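PDB 6N1L: fibronectin-binding protein BBK32 from Borrelia burgdorferi, which binds fibronectin and, through the C1r-binding domain described here, probably inhibits the classical pathway of complement. Local coordinates for residues Phe73-Ala87 with Lys99-Ile113. Sequence-based numbering, arbitrary orientation.
Sequences FKTLLNYIQVSVKTA and KRKLENIEAEIKTLI
Glu106 pushes its side chain into a hole formed by Leu77, Ile80, Gln81 and Val84, and its atoms meet these four in turn. Glu106 CB lies 3.9 Å from Ile80 CG2. With CG anti to the backbone N (chi1 -176°) and the chain extended beyond it, the carboxylate is carried across to helix 66-87; on the way Glu106 CG passes 4.0 Å from Leu77 CD1. At the tip OE1 rests against the methyls of Val84, while Glu106 OE2 accepts a bent hydrogen bond from Gln81 NE2 (3.2 Å, 146° at the hydrogen) through its anti lone pair. Lys110 NZ, one turn along, forms a salt bridge with the same oxygen, its hydrogen bond there weak, which gives OE2 a partner on each helix. This is knobs-into-holes packing between consecutive antiparallel helices of the all-helical domain; the axes of segments 73-87 and 99-113 come within 9.2 Å, with 148° between their N-to-C directions. Deeper in, Ile109 fits among Phe73, Leu76, Leu77 and Ile80, its CD1 3.6 Å from Ile80 CG1 and its CG2 3.8 Å from Leu77 CD1. Met136 of helix 122-147 also touches Ile109. Past Leu77, Phe73 turns the edge of its ring to Leu112 CD1, 3.9 Å from Phe73 CE2, and reaches Ile133 of helix 122-147.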
loop_
_atom_site.group_PDB
_atom_site.type_symbol
_atom_site.label_atom_id
_atom_site.label_comp_id
_atom_site.label_asym_id
_atom_site.label_seq_id
_atom_site.Cartn_x
_atom_site.Cartn_y
_atom_site.Cartn_z
ATOM N N PHE A 73 3.549 -5.237 0.792
ATOM C CA PHE A 73 3.343 -5.034 -0.646
ATOM C C PHE A 73 2.859 -6.312 -1.321
ATOM O O PHE A 73 2.046 -6.257 -2.252
ATOM C CB PHE A 73 4.606 -4.508 -1.325
ATOM C CG PHE A 73 4.575 -3.020 -1.552
ATOM C CD1 PHE A 73 4.996 -2.150 -0.561
ATOM C CD2 PHE A 73 4.072 -2.488 -2.731
ATOM C CE1 PHE A 73 4.935 -0.766 -0.752
ATOM C CE2 PHE A 73 4.005 -1.122 -2.925
ATOM C CZ PHE A 73 4.448 -0.252 -1.940
ATOM N N LYS A 74 3.323 -7.475 -0.868
ATOM C CA LYS A 74 2.776 -8.708 -1.439
ATOM C C LYS A 74 1.308 -8.868 -1.084
ATOM O O LYS A 74 0.507 -9.295 -1.928
ATOM C CB LYS A 74 3.591 -9.921 -0.993
ATOM C CG LYS A 74 4.867 -10.099 -1.820
ATOM C CD LYS A 74 4.616 -9.806 -3.314
ATOM C CE LYS A 74 5.866 -10.037 -4.169
ATOM N NZ LYS A 74 5.628 -9.871 -5.650
ATOM N N THR A 75 0.925 -8.515 0.147
ATOM C CA THR A 75 -0.484 -8.530 0.523
ATOM C C THR A 75 -1.291 -7.597 -0.382
ATOM O O THR A 75 -2.353 -7.968 -0.897
ATOM C CB THR A 75 -0.649 -8.121 1.985
ATOM O OG1 THR A 75 -0.029 -9.094 2.845
ATOM C CG2 THR A 75 -2.113 -7.982 2.343
ATOM N N LEU A 76 -0.773 -6.384 -0.601
ATOM C CA LEU A 76 -1.450 -5.430 -1.485
ATOM C C LEU A 76 -1.587 -5.983 -2.904
ATOM O O LEU A 76 -2.672 -5.930 -3.497
ATOM C CB LEU A 76 -0.689 -4.103 -1.488
ATOM C CG LEU A 76 -1.139 -3.027 -2.487
ATOM C CD1 LEU A 76 -2.597 -2.652 -2.270
ATOM C CD2 LEU A 76 -0.257 -1.798 -2.301
ATOM N N LEU A 77 -0.490 -6.482 -3.480
ATOM C CA LEU A 77 -0.541 -7.054 -4.822
ATOM C C LEU A 77 -1.565 -8.180 -4.902
ATOM O O LEU A 77 -2.385 -8.235 -5.833
ATOM C CB LEU A 77 0.842 -7.557 -5.229
ATOM C CG LEU A 77 1.004 -8.100 -6.648
ATOM C CD1 LEU A 77 0.535 -7.074 -7.708
ATOM C CD2 LEU A 77 2.440 -8.552 -6.907
ATOM N N ASN A 78 -1.532 -9.092 -3.930
ATOM C CA ASN A 78 -2.447 -10.230 -3.974
ATOM C C ASN A 78 -3.904 -9.782 -3.959
ATOM O O ASN A 78 -4.726 -10.319 -4.712
ATOM C CB ASN A 78 -2.161 -11.182 -2.812
ATOM C CG ASN A 78 -0.865 -11.948 -2.995
ATOM O OD1 ASN A 78 -0.310 -11.994 -4.090
ATOM N ND2 ASN A 78 -0.383 -12.577 -1.915
ATOM N N TYR A 79 -4.249 -8.799 -3.118
ATOM C CA TYR A 79 -5.624 -8.311 -3.099
ATOM C C TYR A 79 -6.017 -7.746 -4.462
ATOM O O TYR A 79 -7.132 -7.991 -4.946
ATOM C CB TYR A 79 -5.804 -7.251 -2.011
ATOM C CG TYR A 79 -6.012 -7.804 -0.609
ATOM C CD1 TYR A 79 -6.898 -8.855 -0.376
ATOM C CD2 TYR A 79 -5.323 -7.274 0.479
ATOM C CE1 TYR A 79 -7.091 -9.360 0.907
ATOM C CE2 TYR A 79 -5.507 -7.770 1.757
ATOM C CZ TYR A 79 -6.392 -8.810 1.968
ATOM O OH TYR A 79 -6.572 -9.297 3.240
ATOM N N ILE A 80 -5.119 -6.994 -5.103
ATOM C CA ILE A 80 -5.447 -6.415 -6.407
ATOM C C ILE A 80 -5.492 -7.494 -7.484
ATOM O O ILE A 80 -6.317 -7.437 -8.406
ATOM C CB ILE A 80 -4.450 -5.294 -6.768
ATOM C CG1 ILE A 80 -4.591 -4.132 -5.781
ATOM C CG2 ILE A 80 -4.661 -4.790 -8.210
ATOM C CD1 ILE A 80 -5.994 -3.606 -5.668
ATOM N N GLN A 81 -4.616 -8.499 -7.390
ATOM C CA GLN A 81 -4.605 -9.541 -8.414
ATOM C C GLN A 81 -5.881 -10.369 -8.367
ATOM O O GLN A 81 -6.419 -10.742 -9.421
ATOM C CB GLN A 81 -3.370 -10.427 -8.266
ATOM C CG GLN A 81 -2.090 -9.718 -8.660
ATOM C CD GLN A 81 -0.883 -10.630 -8.648
ATOM O OE1 GLN A 81 -0.767 -11.505 -7.794
ATOM N NE2 GLN A 81 0.026 -10.421 -9.596
ATOM N N VAL A 82 -6.402 -10.629 -7.160
ATOM C CA VAL A 82 -7.713 -11.269 -7.032
ATOM C C VAL A 82 -8.807 -10.360 -7.586
ATOM O O VAL A 82 -9.755 -10.829 -8.240
ATOM C CB VAL A 82 -7.989 -11.637 -5.564
ATOM C CG1 VAL A 82 -9.435 -12.133 -5.385
ATOM C CG2 VAL A 82 -6.995 -12.675 -5.084
ATOM N N SER A 83 -8.707 -9.055 -7.316
ATOM C CA SER A 83 -9.682 -8.104 -7.842
ATOM C C SER A 83 -9.718 -8.159 -9.361
ATOM O O SER A 83 -10.801 -8.187 -9.963
ATOM C CB SER A 83 -9.343 -6.685 -7.383
ATOM O OG SER A 83 -9.719 -6.499 -6.026
ATOM N N VAL A 84 -8.540 -8.198 -9.993
ATOM C CA VAL A 84 -8.452 -8.189 -11.451
ATOM C C VAL A 84 -9.008 -9.490 -12.022
ATOM O O VAL A 84 -9.776 -9.482 -12.991
ATOM C CB VAL A 84 -6.999 -7.945 -11.900
ATOM C CG1 VAL A 84 -6.827 -8.238 -13.388
ATOM C CG2 VAL A 84 -6.585 -6.506 -11.582
ATOM N N LYS A 85 -8.639 -10.626 -11.419
ATOM C CA LYS A 85 -9.160 -11.903 -11.904
ATOM C C LYS A 85 -10.684 -11.936 -11.840
ATOM O O LYS A 85 -11.352 -12.385 -12.790
ATOM C CB LYS A 85 -8.557 -13.057 -11.094
ATOM C CG LYS A 85 -7.114 -13.375 -11.463
ATOM C CD LYS A 85 -6.352 -14.083 -10.330
ATOM C CE LYS A 85 -4.944 -13.486 -10.162
ATOM N NZ LYS A 85 -3.864 -14.516 -10.063
ATOM N N THR A 86 -11.249 -11.447 -10.735
ATOM C CA THR A 86 -12.699 -11.426 -10.579
ATOM C C THR A 86 -13.337 -10.414 -11.520
ATOM O O THR A 86 -14.352 -10.708 -12.170
ATOM C CB THR A 86 -13.062 -11.117 -9.130
ATOM O OG1 THR A 86 -12.463 -12.092 -8.275
ATOM C CG2 THR A 86 -14.580 -11.167 -8.934
ATOM N N ALA A 87 -12.743 -9.226 -11.638
ATOM C CA ALA A 87 -13.317 -8.207 -12.511
ATOM C C ALA A 87 -13.239 -8.570 -13.988
ATOM O O ALA A 87 -13.922 -7.932 -14.802
ATOM C CB ALA A 87 -12.629 -6.858 -12.287
ATOM N N LYS A 99 -12.511 -2.550 -14.050
ATOM C CA LYS A 99 -11.506 -3.571 -14.338
ATOM C C LYS A 99 -10.264 -2.961 -14.984
ATOM O O LYS A 99 -9.129 -3.344 -14.666
ATOM C CB LYS A 99 -12.114 -4.660 -15.228
ATOM C CG LYS A 99 -11.199 -5.841 -15.525
ATOM C CD LYS A 99 -10.419 -5.636 -16.813
ATOM C CE LYS A 99 -9.840 -6.945 -17.319
ATOM N NZ LYS A 99 -9.156 -6.751 -18.630
ATOM N N ARG A 100 -10.451 -2.014 -15.907
ATOM C CA ARG A 100 -9.294 -1.413 -16.554
ATOM C C ARG A 100 -8.438 -0.634 -15.558
ATOM O O ARG A 100 -7.204 -0.678 -15.623
ATOM C CB ARG A 100 -9.755 -0.520 -17.707
ATOM C CG ARG A 100 -10.334 -1.330 -18.862
ATOM C CD ARG A 100 -10.605 -0.444 -20.089
ATOM N NE ARG A 100 -11.742 0.448 -19.867
ATOM C CZ ARG A 100 -13.005 0.130 -20.128
ATOM N NH1 ARG A 100 -13.307 -1.065 -20.624
ATOM N NH2 ARG A 100 -13.972 1.007 -19.892
ATOM N N LYS A 101 -9.071 0.078 -14.627
ATOM C CA LYS A 101 -8.294 0.809 -13.628
ATOM C C LYS A 101 -7.517 -0.149 -12.731
ATOM O O LYS A 101 -6.361 0.109 -12.392
ATOM C CB LYS A 101 -9.213 1.691 -12.788
ATOM C CG LYS A 101 -9.869 2.831 -13.564
ATOM C CD LYS A 101 -10.824 3.630 -12.678
ATOM C CE LYS A 101 -10.092 4.339 -11.543
ATOM N NZ LYS A 101 -8.955 5.183 -12.033
ATOM N N LEU A 102 -8.144 -1.262 -12.348
ATOM C CA LEU A 102 -7.483 -2.230 -11.482
ATOM C C LEU A 102 -6.272 -2.860 -12.162
ATOM O O LEU A 102 -5.244 -3.088 -11.522
ATOM C CB LEU A 102 -8.495 -3.302 -11.056
ATOM C CG LEU A 102 -9.600 -2.854 -10.104
ATOM C CD1 LEU A 102 -10.655 -3.922 -9.990
ATOM C CD2 LEU A 102 -9.036 -2.571 -8.712
ATOM N N GLU A 103 -6.367 -3.158 -13.458
ATOM C CA GLU A 103 -5.202 -3.688 -14.157
ATOM C C GLU A 103 -4.070 -2.668 -14.201
ATOM O O GLU A 103 -2.895 -3.029 -14.060
ATOM C CB GLU A 103 -5.588 -4.131 -15.566
ATOM C CG GLU A 103 -6.444 -5.365 -15.551
ATOM C CD GLU A 103 -6.451 -6.104 -16.879
ATOM O OE1 GLU A 103 -6.819 -5.470 -17.891
ATOM O OE2 GLU A 103 -6.091 -7.313 -16.895
ATOM N N ASN A 104 -4.404 -1.390 -14.385
ATOM C CA ASN A 104 -3.378 -0.355 -14.344
ATOM C C ASN A 104 -2.716 -0.314 -12.977
ATOM O O ASN A 104 -1.490 -0.172 -12.870
ATOM C CB ASN A 104 -3.985 1.008 -14.661
ATOM C CG ASN A 104 -4.356 1.159 -16.122
ATOM O OD1 ASN A 104 -3.735 0.558 -16.995
ATOM N ND2 ASN A 104 -5.372 1.969 -16.392
ATOM N N ILE A 105 -3.513 -0.466 -11.922
ATOM C CA ILE A 105 -2.978 -0.416 -10.564
ATOM C C ILE A 105 -2.112 -1.636 -10.276
ATOM O O ILE A 105 -1.061 -1.528 -9.634
ATOM C CB ILE A 105 -4.138 -0.286 -9.568
ATOM C CG1 ILE A 105 -4.688 1.143 -9.605
ATOM C CG2 ILE A 105 -3.735 -0.744 -8.151
ATOM C CD1 ILE A 105 -6.069 1.267 -9.041
ATOM N N GLU A 106 -2.539 -2.815 -10.737
ATOM C CA GLU A 106 -1.705 -4.007 -10.605
ATOM C C GLU A 106 -0.318 -3.774 -11.183
ATOM O O GLU A 106 0.688 -4.082 -10.538
ATOM C CB GLU A 106 -2.370 -5.208 -11.288
ATOM C CG GLU A 106 -1.584 -6.505 -11.102
ATOM C CD GLU A 106 -2.065 -7.638 -12.003
ATOM O OE1 GLU A 106 -2.958 -7.402 -12.852
ATOM O OE2 GLU A 106 -1.541 -8.764 -11.857
ATOM N N ALA A 107 -0.243 -3.221 -12.399
ATOM C CA ALA A 107 1.059 -2.988 -13.023
ATOM C C ALA A 107 1.895 -1.998 -12.213
ATOM O O ALA A 107 3.108 -2.189 -12.039
ATOM C CB ALA A 107 0.866 -2.498 -14.459
ATOM N N GLU A 108 1.261 -0.944 -11.689
ATOM C CA GLU A 108 1.984 0.025 -10.865
ATOM C C GLU A 108 2.537 -0.623 -9.602
ATOM O O GLU A 108 3.668 -0.330 -9.192
ATOM C CB GLU A 108 1.072 1.206 -10.507
ATOM C CG GLU A 108 1.671 2.234 -9.501
ATOM C CD GLU A 108 2.776 3.117 -10.077
ATOM O OE1 GLU A 108 2.955 3.110 -11.314
ATOM O OE2 GLU A 108 3.459 3.828 -9.291
ATOM N N ILE A 109 1.759 -1.510 -8.968
ATOM C CA ILE A 109 2.240 -2.175 -7.751
ATOM C C ILE A 109 3.503 -2.969 -8.051
ATOM O O ILE A 109 4.463 -2.971 -7.264
ATOM C CB ILE A 109 1.136 -3.070 -7.144
ATOM C CG1 ILE A 109 -0.015 -2.213 -6.645
ATOM C CG2 ILE A 109 1.674 -3.884 -5.960
ATOM C CD1 ILE A 109 -1.212 -2.995 -6.196
ATOM N N LYS A 110 3.541 -3.627 -9.213
ATOM C CA LYS A 110 4.732 -4.383 -9.572
ATOM C C LYS A 110 5.930 -3.463 -9.747
ATOM O O LYS A 110 7.050 -3.810 -9.349
ATOM C CB LYS A 110 4.471 -5.204 -10.834
ATOM C CG LYS A 110 3.564 -6.408 -10.567
ATOM C CD LYS A 110 3.288 -7.186 -11.846
ATOM C CE LYS A 110 2.134 -8.154 -11.639
ATOM N NZ LYS A 110 1.407 -8.421 -12.915
ATOM N N THR A 111 5.709 -2.270 -10.304
ATOM C CA THR A 111 6.791 -1.298 -10.456
ATOM C C THR A 111 7.312 -0.832 -9.101
ATOM O O THR A 111 8.525 -0.673 -8.909
ATOM C CB THR A 111 6.308 -0.105 -11.280
ATOM O OG1 THR A 111 5.953 -0.552 -12.592
ATOM C CG2 THR A 111 7.401 0.947 -11.408
ATOM N N LEU A 112 6.408 -0.618 -8.145
ATOM C CA LEU A 112 6.823 -0.213 -6.802
ATOM C C LEU A 112 7.594 -1.317 -6.094
ATOM O O LEU A 112 8.557 -1.041 -5.369
ATOM C CB LEU A 112 5.594 0.191 -5.984
ATOM C CG LEU A 112 4.773 1.360 -6.536
ATOM C CD1 LEU A 112 3.607 1.671 -5.588
ATOM C CD2 LEU A 112 5.648 2.594 -6.733
ATOM N N ILE A 113 7.173 -2.575 -6.259
ATOM C CA ILE A 113 7.887 -3.677 -5.622
ATOM C C ILE A 113 9.300 -3.772 -6.178
ATOM O O ILE A 113 10.253 -4.083 -5.450
ATOM C CB ILE A 113 7.104 -4.990 -5.808
ATOM C CG1 ILE A 113 5.866 -4.977 -4.912
ATOM C CG2 ILE A 113 7.982 -6.207 -5.513
ATOM C CD1 ILE A 113 4.830 -6.052 -5.241
#